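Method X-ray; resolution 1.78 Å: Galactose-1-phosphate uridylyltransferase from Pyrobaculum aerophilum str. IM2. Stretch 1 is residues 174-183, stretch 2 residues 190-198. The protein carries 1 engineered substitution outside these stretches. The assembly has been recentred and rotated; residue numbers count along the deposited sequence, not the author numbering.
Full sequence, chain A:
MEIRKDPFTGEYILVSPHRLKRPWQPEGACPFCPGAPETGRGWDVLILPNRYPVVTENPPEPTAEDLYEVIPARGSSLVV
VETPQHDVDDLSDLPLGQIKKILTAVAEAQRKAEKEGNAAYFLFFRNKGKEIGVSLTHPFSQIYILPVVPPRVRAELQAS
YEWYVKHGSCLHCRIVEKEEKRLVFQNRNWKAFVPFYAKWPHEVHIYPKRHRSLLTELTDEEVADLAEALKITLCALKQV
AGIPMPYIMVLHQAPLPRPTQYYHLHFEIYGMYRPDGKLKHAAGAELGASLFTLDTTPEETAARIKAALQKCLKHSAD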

ATOM      1  N   ARG A 174      17.977  -0.986 -19.615  1.00 26.75           N
ATOM      2  CA  ARG A 174      17.717   0.209 -20.491  1.00 30.01           C
ATOM      3  C   ARG A 174      17.483   1.428 -19.589  1.00 27.82           C
ATOM      4  O   ARG A 174      18.026   2.484 -19.853  1.00 28.42           O
ATOM      5  CB  ARG A 174      16.549  -0.105 -21.417  1.00 33.63           C
ATOM      6  CG  ARG A 174      16.804  -1.296 -22.337  1.00 38.76           C
ATOM      7  CD  ARG A 174      17.727  -0.953 -23.501  1.00 45.38           C
ATOM      8  NE  ARG A 174      17.415   0.367 -24.059  1.00 52.13           N
ATOM      9  CZ  ARG A 174      16.272   0.731 -24.681  1.00 56.48           C
ATOM     10  NH1 ARG A 174      15.273  -0.128 -24.822  1.00 57.98           N
ATOM     11  NH2 ARG A 174      16.137   1.970 -25.148  1.00 57.60           N
ATOM     12  N   ILE A 175      16.681   1.276 -18.550  1.00 26.02           N
ATOM     13  CA  ILE A 175      16.382   2.387 -17.603  1.00 24.60           C
ATOM     14  C   ILE A 175      17.670   2.841 -16.890  1.00 24.10           C
ATOM     15  O   ILE A 175      18.001   4.060 -16.882  1.00 24.69           O
ATOM     16  CB  ILE A 175      15.251   1.979 -16.651  1.00 23.35           C
ATOM     17  CG1 ILE A 175      13.913   1.898 -17.375  1.00 24.54           C
ATOM     18  CG2 ILE A 175      15.208   2.960 -15.486  1.00 22.66           C
ATOM     19  CD1 ILE A 175      12.775   1.298 -16.565  1.00 23.85           C
ATOM     20  N   VAL A 176      18.464   1.873 -16.400  1.00 22.90           N
ATOM     21  CA  VAL A 176      19.689   2.203 -15.627  1.00 23.25           C
ATOM     22  C   VAL A 176      20.644   2.972 -16.548  1.00 25.66           C
ATOM     23  O   VAL A 176      21.218   3.951 -16.078  1.00 25.47           O
ATOM     24  CB  VAL A 176      20.325   0.918 -15.061  1.00 23.30           C
ATOM     25  CG1 VAL A 176      21.705   1.180 -14.489  1.00 24.77           C
ATOM     26  CG2 VAL A 176      19.416   0.256 -14.034  1.00 21.63           C
ATOM     27  N   GLU A 177      20.766   2.578 -17.819  1.00 27.46           N
ATOM     28  CA  GLU A 177      21.728   3.216 -18.765  1.00 31.18           C
ATOM     29  C   GLU A 177      21.294   4.672 -18.975  1.00 31.27           C
ATOM     30  O   GLU A 177      22.207   5.510 -19.085  1.00 31.72           O
ATOM     31  CB  GLU A 177      21.877   2.423 -20.067  1.00 34.19           C
ATOM     32  CG  GLU A 177      22.629   3.180 -21.160  1.00 39.84           C
ATOM     33  CD  GLU A 177      24.088   3.537 -20.866  1.00 43.15           C
ATOM     34  OE1 GLU A 177      24.625   3.078 -19.822  1.00 45.13           O
ATOM     35  OE2 GLU A 177      24.704   4.281 -21.655  1.00 46.80           O
ATOM     36  N   LYS A 178      19.995   4.911 -19.175  1.00 30.59           N
ATOM     37  CA  LYS A 178      19.407   6.249 -19.467  1.00 32.74           C
ATOM     38  C   LYS A 178      19.470   7.241 -18.296  1.00 30.81           C
ATOM     39  O   LYS A 178      19.617   8.446 -18.561  1.00 31.94           O
ATOM     40  CB  LYS A 178      17.969   6.104 -19.975  1.00 34.42           C
ATOM     41  CG  LYS A 178      17.823   5.459 -21.345  1.00 38.58           C
ATOM     42  CD  LYS A 178      16.487   5.738 -21.994  1.00 41.87           C
ATOM     43  CE  LYS A 178      16.371   5.158 -23.388  1.00 45.99           C
ATOM     44  NZ  LYS A 178      17.239   5.875 -24.351  1.00 51.47           N
ATOM     45  N   GLU A 179      19.321   6.771 -17.055  1.00 27.63           N
ATOM     46  CA  GLU A 179      19.199   7.720 -15.916  1.00 27.00           C
ATOM     47  C   GLU A 179      20.408   8.656 -15.814  1.00 28.93           C
ATOM     48  O   GLU A 179      21.535   8.160 -15.724  1.00 29.69           O
ATOM     49  CB  GLU A 179      18.976   6.947 -14.617  1.00 24.34           C
ATOM     50  CG  GLU A 179      17.589   6.345 -14.527  1.00 23.58           C
ATOM     51  CD  GLU A 179      16.483   7.381 -14.440  1.00 23.97           C
ATOM     52  OE1 GLU A 179      15.402   7.140 -14.997  1.00 24.78           O
ATOM     53  OE2 GLU A 179      16.712   8.423 -13.816  1.00 24.21           O
ATOM     54  N   GLU A 180      20.133   9.962 -15.872  1.00 30.78           N
ATOM     55  CA  GLU A 180      21.152  11.031 -15.703  1.00 34.13           C
ATOM     56  C   GLU A 180      20.556  12.181 -14.881  1.00 34.76           C
ATOM     57  O   GLU A 180      21.122  12.517 -13.834  1.00 36.11           O
ATOM     58  CB  GLU A 180      21.700  11.482 -17.058  1.00 38.72           C
ATOM     59  CG  GLU A 180      22.696  10.501 -17.649  1.00 41.96           C
ATOM     60  CD  GLU A 180      23.855  10.125 -16.740  1.00 43.19           C
ATOM     61  OE1 GLU A 180      24.301  10.988 -15.962  1.00 45.91           O
ATOM     62  OE2 GLU A 180      24.313   8.974 -16.822  1.00 44.73           O
ATOM     63  N   LYS A 181      19.434  12.734 -15.350  1.00 35.14           N
ATOM     64  CA  LYS A 181      18.763  13.908 -14.725  1.00 34.21           C
ATOM     65  C   LYS A 181      18.324  13.598 -13.291  1.00 29.11           C
ATOM     66  O   LYS A 181      18.434  14.492 -12.439  1.00 28.28           O
ATOM     67  CB  LYS A 181      17.542  14.310 -15.557  1.00 38.13           C
ATOM     68  CG  LYS A 181      16.861  15.603 -15.131  1.00 42.58           C
ATOM     69  CD  LYS A 181      15.512  15.818 -15.781  1.00 45.85           C
ATOM     70  CE  LYS A 181      15.387  15.191 -17.152  1.00 49.14           C
ATOM     71  NZ  LYS A 181      14.855  16.151 -18.149  1.00 52.13           N
ATOM     72  N   ARG A 182      17.823  12.387 -13.051  1.00 25.55           N
ATOM     73  CA  ARG A 182      17.338  12.008 -11.698  1.00 22.76           C
ATOM     74  C   ARG A 182      18.396  11.190 -10.948  1.00 21.33           C
ATOM     75  O   ARG A 182      18.050  10.628  -9.898  1.00 18.90           O
ATOM     76  CB  ARG A 182      16.003  11.264 -11.799  1.00 21.89           C
ATOM     77  CG  ARG A 182      14.810  12.173 -12.057  1.00 23.21           C
ATOM     78  CD  ARG A 182      13.533  11.393 -12.295  1.00 22.88           C
ATOM     79  NE  ARG A 182      13.755  10.367 -13.295  1.00 23.19           N
ATOM     80  CZ  ARG A 182      13.519  10.513 -14.589  1.00 24.95           C
ATOM     81  NH1 ARG A 182      13.021  11.646 -15.048  1.00 26.91           N
ATOM     82  NH2 ARG A 182      13.770   9.517 -15.416  1.00 24.97           N
ATOM     83  N   LEU A 183      19.625  11.105 -11.468  1.00 22.67           N
ATOM     84  CA  LEU A 183      20.636  10.291 -10.752  1.00 23.14           C
ATOM     85  C   LEU A 183      20.979  11.056  -9.477  1.00 23.17           C
ATOM     86  O   LEU A 183      21.215  12.266  -9.594  1.00 26.78           O
ATOM     87  CB  LEU A 183      21.855  10.128 -11.668  1.00 24.66           C
ATOM     88  CG  LEU A 183      22.932   9.141 -11.216  1.00 25.34           C
ATOM     89  CD1 LEU A 183      22.404   7.720 -11.049  1.00 24.83           C
ATOM     90  CD2 LEU A 183      24.049   9.094 -12.250  1.00 27.66           C
ATOM     91  N   TRP A 190      27.114   0.656  -8.990  1.00 16.48           N
ATOM     92  CA  TRP A 190      25.699   0.983  -8.613  1.00 15.99           C
ATOM     93  C   TRP A 190      25.299   2.381  -9.093  1.00 16.44           C
ATOM     94  O   TRP A 190      26.151   3.279  -9.184  1.00 16.00           O
ATOM     95  CB  TRP A 190      25.468   0.823  -7.122  1.00 15.38           C
ATOM     96  CG  TRP A 190      25.738  -0.578  -6.676  1.00 14.89           C
ATOM     97  CD1 TRP A 190      26.952  -1.090  -6.319  1.00 15.39           C
ATOM     98  CD2 TRP A 190      24.791  -1.658  -6.572  1.00 14.74           C
ATOM     99  NE1 TRP A 190      26.835  -2.417  -6.030  1.00 15.09           N
ATOM    100  CE2 TRP A 190      25.522  -2.791  -6.132  1.00 14.73           C
ATOM    101  CE3 TRP A 190      23.391  -1.740  -6.629  1.00 14.22           C
ATOM    102  CZ2 TRP A 190      24.904  -4.018  -5.891  1.00 14.64           C
ATOM    103  CZ3 TRP A 190      22.789  -2.962  -6.425  1.00 14.55           C
ATOM    104  CH2 TRP A 190      23.539  -4.078  -6.056  1.00 14.69           C
ATOM    105  N   LYS A 191      24.030   2.506  -9.493  1.00 16.23           N
ATOM    106  CA  LYS A 191      23.393   3.799  -9.759  1.00 17.15           C
ATOM    107  C   LYS A 191      22.175   3.900  -8.830  1.00 16.41           C
ATOM    108  O   LYS A 191      21.350   2.954  -8.795  1.00 16.37           O
ATOM    109  CB  LYS A 191      22.861   3.841 -11.192  1.00 19.37           C
ATOM    110  CG  LYS A 191      23.835   4.204 -12.243  1.00 23.49           C
ATOM    111  CD  LYS A 191      23.024   4.844 -13.436  1.00 25.66           C
ATOM    112  CE  LYS A 191      23.919   5.433 -14.466  1.00 27.69           C
ATOM    113  NZ  LYS A 191      23.139   5.972 -15.597  1.00 27.64           N
ATOM    114  N   ALA A 192      22.044   5.027  -8.159  1.00 15.39           N
ATOM    115  CA  ALA A 192      20.876   5.395  -7.339  1.00 15.07           C
ATOM    116  C   ALA A 192      20.189   6.601  -7.987  1.00 15.62           C
ATOM    117  O   ALA A 192      20.864   7.594  -8.243  1.00 16.01           O
ATOM    118  CB  ALA A 192      21.402   5.765  -5.978  1.00 14.77           C
ATOM    119  N   PHE A 193      18.910   6.497  -8.294  1.00 15.48           N
ATOM    120  CA  PHE A 193      18.172   7.534  -9.049  1.00 15.55           C
ATOM    121  C   PHE A 193      16.752   7.575  -8.508  1.00 15.40           C
ATOM    122  O   PHE A 193      16.239   6.569  -7.988  1.00 14.38           O
ATOM    123  CB  PHE A 193      18.249   7.299 -10.565  1.00 16.04           C
ATOM    124  CG  PHE A 193      17.673   5.980 -11.014  1.00 16.06           C
ATOM    125  CD1 PHE A 193      16.333   5.863 -11.323  1.00 16.09           C
ATOM    126  CD2 PHE A 193      18.469   4.839 -11.092  1.00 16.11           C
ATOM    127  CE1 PHE A 193      15.803   4.657 -11.736  1.00 16.25           C
ATOM    128  CE2 PHE A 193      17.912   3.623 -11.462  1.00 16.06           C
ATOM    129  CZ  PHE A 193      16.590   3.547 -11.822  1.00 16.28           C
ATOM    130  N   VAL A 194      16.107   8.723  -8.673  1.00 16.25           N
ATOM    131  CA  VAL A 194      14.652   8.820  -8.460  1.00 15.81           C
ATOM    132  C   VAL A 194      14.010   8.294  -9.737  1.00 16.22           C
ATOM    133  O   VAL A 194      14.277   8.812 -10.834  1.00 16.32           O
ATOM    134  CB  VAL A 194      14.208  10.248  -8.129  1.00 16.42           C
ATOM    135  CG1 VAL A 194      12.709  10.290  -8.014  1.00 16.36           C
ATOM    136  CG2 VAL A 194      14.863  10.742  -6.842  1.00 16.82           C
ATOM    137  N   PRO A 195      13.198   7.223  -9.711  1.00 15.94           N
ATOM    138  CA  PRO A 195      12.582   6.783 -10.956  1.00 16.09           C
ATOM    139  C   PRO A 195      11.570   7.796 -11.508  1.00 16.42           C
ATOM    140  O   PRO A 195      10.942   8.540 -10.725  1.00 16.06           O
ATOM    141  CB  PRO A 195      11.835   5.508 -10.567  1.00 15.94           C
ATOM    142  CG  PRO A 195      11.691   5.566  -9.073  1.00 16.61           C
ATOM    143  CD  PRO A 195      12.870   6.369  -8.568  1.00 16.13           C
ATOM    144  N   PHE A 196      11.403   7.800 -12.826  1.00 16.65           N
ATOM    145  CA  PHE A 196      10.359   8.611 -13.514  1.00 17.55           C
ATOM    146  C   PHE A 196       8.992   8.354 -12.879  1.00 17.35           C
ATOM    147  O   PHE A 196       8.182   9.263 -12.697  1.00 17.49           O
ATOM    148  CB  PHE A 196      10.313   8.302 -15.002  1.00 18.47           C
ATOM    149  CG  PHE A 196       9.372   9.203 -15.761  1.00 19.10           C
ATOM    150  CD1 PHE A 196       9.754  10.479 -16.118  1.00 20.11           C
ATOM    151  CD2 PHE A 196       8.129   8.758 -16.168  1.00 19.99           C
ATOM    152  CE1 PHE A 196       8.901  11.321 -16.802  1.00 20.92           C
ATOM    153  CE2 PHE A 196       7.277   9.599 -16.882  1.00 20.48           C
ATOM    154  CZ  PHE A 196       7.691  10.865 -17.236  1.00 21.08           C
ATOM    155  N   TYR A 197       8.770   7.109 -12.500  1.00 16.62           N
ATOM    156  CA  TYR A 197       7.492   6.548 -11.973  1.00 16.83           C
ATOM    157  C   TYR A 197       7.565   6.439 -10.443  1.00 16.26           C
ATOM    158  O   TYR A 197       6.798   5.622  -9.882  1.00 16.37           O
ATOM    159  CB  TYR A 197       7.231   5.174 -12.618  1.00 16.80           C
ATOM    160  CG  TYR A 197       8.454   4.264 -12.680  1.00 16.55           C
ATOM    161  CD1 TYR A 197       9.375   4.361 -13.712  1.00 16.99           C
ATOM    162  CD2 TYR A 197       8.707   3.319 -11.680  1.00 16.36           C
ATOM    163  CE1 TYR A 197      10.485   3.548 -13.787  1.00 17.04           C
ATOM    164  CE2 TYR A 197       9.855   2.547 -11.698  1.00 16.27           C
ATOM    165  CZ  TYR A 197      10.729   2.634 -12.777  1.00 16.66           C
ATOM    166  OH  TYR A 197      11.877   1.888 -12.775  1.00 17.20           O
ATOM    167  N   ALA A 198       8.334   7.308  -9.771  1.00 16.24           N
ATOM    168  CA  ALA A 198       8.305   7.440  -8.293  1.00 16.73           C
ATOM    169  C   ALA A 198       6.850   7.673  -7.827  1.00 16.91           C
ATOM    170  O   ALA A 198       6.096   8.413  -8.503  1.00 16.78           O
ATOM    171  CB  ALA A 198       9.180   8.587  -7.841  1.00 17.16           C
TER
HETATM  172  O   HOH W   1      13.199   6.016 -14.103  1.00 16.90           O

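Why does Lys191, a charged residue, lie buried? Its chain leaves chi1 at -84° and runs on with chi2, chi3 and chi4 all t, so the extended methylenes pass Val176 (CG1 to Lys191 CD, 4.0 Å) and deliver the ammonium to the end of the helix. There Lys191 NZ donates to Val176 O at 2.8 Å and Glu179 O at 2.7 Å. A weak bond to Glu180 OE2, 3.4 Å from Lys191 NZ, adds a salt bridge.

How does Glu179 serve an aromatic neighbour? With chi1 and chi2 both m, its chain folds over the Phe193 ring, and Glu179 CG sits 3.5 Å from the ring centroid in a CH-pi contact. The carboxylate is not left unpaired: Glu179 OE1 takes a salt bridge from Arg182 NH2 at 2.9 Å, and a water joins Glu179 OE1 (2.6 Å) to Phe196 N (2.8 Å). Ile175 CG2 also packs against Phe193 CZ, at 4.0 Å.

What pins Arg182 and Leu183 to the second stretch? Val194 N donates to Arg182 O at 3.0 Å, while Arg182 NE returns a weak bond to Val194 O, also 3.0 Å. The m turn at chi3 bends the guanidinium alongside this backbone. Next to it, Leu183 pairs with Phe193 in an antiparallel bridge, and Leu183 CD1 reaches Phe193 CB at 4.2 Å.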